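Local coordinates for designed Anbu Protein (Synthetic construct, PDB 5LOY) that probably acts as an N-terminal nucleophile hydrolase and, as a designed proteasome-precursor subunit of the Anbu type, forms a helical assembly, at residues Ala169-Leu174 against Arg217-Gln222. Sequence-based numbering, arbitrary orientation.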
# COMPACT_ATOMS: atom_id res chain seq x y z
N ALA A 169 15.01 12.06 -6.55
CA ALA A 169 14.85 10.92 -5.64
C ALA A 169 14.39 11.38 -4.27
O ALA A 169 13.54 10.73 -3.65
CB ALA A 169 16.13 10.13 -5.51
N ALA A 170 14.91 12.52 -3.82
CA ALA A 170 14.43 13.11 -2.57
C ALA A 170 12.96 13.56 -2.66
O ALA A 170 12.16 13.27 -1.74
CB ALA A 170 15.30 14.24 -2.12
N LYS A 171 12.59 14.23 -3.75
CA LYS A 171 11.16 14.56 -3.98
C LYS A 171 10.29 13.32 -3.92
O LYS A 171 9.24 13.31 -3.30
CB LYS A 171 10.95 15.15 -5.34
CG LYS A 171 10.89 16.64 -5.43
CD LYS A 171 10.23 16.99 -6.75
CE LYS A 171 11.22 17.38 -7.83
NZ LYS A 171 10.51 17.57 -9.13
N CYS A 172 10.73 12.29 -4.62
CA CYS A 172 9.96 11.07 -4.71
C CYS A 172 9.80 10.42 -3.34
O CYS A 172 8.72 10.01 -2.97
CB CYS A 172 10.65 10.13 -5.66
SG CYS A 172 9.68 8.69 -6.07
N ALA A 173 10.87 10.38 -2.56
CA ALA A 173 10.73 9.91 -1.16
C ALA A 173 9.70 10.72 -0.37
O ALA A 173 8.87 10.16 0.32
CB ALA A 173 12.07 9.96 -0.45
N LEU A 174 9.75 12.04 -0.49
CA LEU A 174 8.84 12.88 0.29
C LEU A 174 7.36 12.68 -0.09
O LEU A 174 6.47 12.61 0.77
CB LEU A 174 9.25 14.34 0.19
CG LEU A 174 10.58 14.62 0.90
CD1 LEU A 174 10.99 16.07 0.73
CD2 LEU A 174 10.49 14.32 2.40
N ARG A 217 5.31 21.60 3.12
CA ARG A 217 3.96 22.13 2.89
C ARG A 217 3.70 22.51 1.45
O ARG A 217 2.66 22.18 0.92
CB ARG A 217 3.69 23.36 3.72
CG ARG A 217 3.16 23.07 5.10
CD ARG A 217 2.58 24.34 5.73
NE ARG A 217 2.35 24.11 7.15
CZ ARG A 217 2.12 25.05 8.04
NH1 ARG A 217 2.09 26.34 7.70
NH2 ARG A 217 1.92 24.70 9.31
N MET A 218 4.64 23.21 0.83
CA MET A 218 4.52 23.58 -0.57
C MET A 218 4.43 22.35 -1.44
O MET A 218 3.64 22.29 -2.37
CB MET A 218 5.69 24.43 -1.03
CG MET A 218 5.30 25.51 -2.03
SD MET A 218 6.61 26.68 -2.51
CE MET A 218 8.19 25.81 -2.40
N LEU A 219 5.27 21.37 -1.16
CA LEU A 219 5.33 20.18 -1.98
C LEU A 219 4.00 19.45 -1.93
O LEU A 219 3.44 19.08 -2.97
CB LEU A 219 6.46 19.27 -1.50
CG LEU A 219 6.87 18.08 -2.35
CD1 LEU A 219 7.47 18.58 -3.64
CD2 LEU A 219 7.89 17.21 -1.63
N ARG A 220 3.47 19.24 -0.73
CA ARG A 220 2.23 18.50 -0.59
C ARG A 220 1.08 19.19 -1.33
O ARG A 220 0.27 18.55 -1.98
CB ARG A 220 1.89 18.33 0.88
CG ARG A 220 2.89 17.47 1.62
CD ARG A 220 2.60 17.42 3.10
NE ARG A 220 1.83 16.22 3.37
CZ ARG A 220 1.52 15.78 4.59
NH1 ARG A 220 1.91 16.49 5.66
NH2 ARG A 220 0.82 14.64 4.75
N LYS A 221 1.04 20.50 -1.22
CA LYS A 221 -0.03 21.26 -1.77
C LYS A 221 0.03 21.26 -3.29
O LYS A 221 -0.98 21.17 -3.95
CB LYS A 221 0.03 22.67 -1.20
CG LYS A 221 -0.88 23.71 -1.83
CD LYS A 221 -0.61 25.05 -1.17
CE LYS A 221 -0.65 26.22 -2.15
NZ LYS A 221 -2.06 26.59 -2.40
N GLN A 222 1.23 21.37 -3.86
CA GLN A 222 1.35 21.36 -5.31
C GLN A 222 1.17 19.97 -5.89
O GLN A 222 0.67 19.84 -7.01
CB GLN A 222 2.69 21.92 -5.75
CG GLN A 222 2.80 23.42 -5.50
CD GLN A 222 4.04 24.04 -6.12
OE1 GLN A 222 4.60 23.48 -7.05
NE2 GLN A 222 4.49 25.19 -5.62
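Leu219 reaches out from helix 214-232 and sets one methyl against Leu174 on helix 166-183, joining the C-terminal helix to a helix on the outer layer of the proteasome-like Ntn-hydrolase fold, a sandwich of two antiparallel sheets flanked by helices. The tight part lies at Leu174, where CD2 of Leu219 comes 3.7 Å from Leu174 CB and touches the root of that side chain. The same methyl is 4.1 Å from Leu174 CD1, so it sits beside the side chain rather than at its end. The two leucines cross at about a right angle. With CG anti to the backbone N (chi1 -170°), the Leu219 side chain is sent across to the other helix, and chi2 (66°) turns CD2 to Leu174 and CD1 to Lys171. Tyr215 and Phe216, one turn earlier on helix 214-232, also pack on Leu174 and widen the apolar patch, while Cys172 points away from helix 214-232 and packs on Ile155, Leu156 and Val159 of helix 153-159.

Toward Lys171 the fit is looser. Even where the CA atoms of the two segments come nearest, Lys171 and Leu219 are 8.3 Å apart, and the lysine contributes the aliphatic start of its chain while the amino group is carried off to the neighbouring subunit. There NZ donates hydrogen bonds to the carbonyl oxygens of Phe231 and Leu234 of the second subunit and makes a cation-pi contact with the Phe231 ring. Leu234 of that subunit packs on Leu219, adding to its burial. The solvent side is the far face of helix 214-232, where Arg217 and Lys221 are exposed. On the lysine side, the closest approach is Lys171 CG to Leu219 CD1, 4.3 Å.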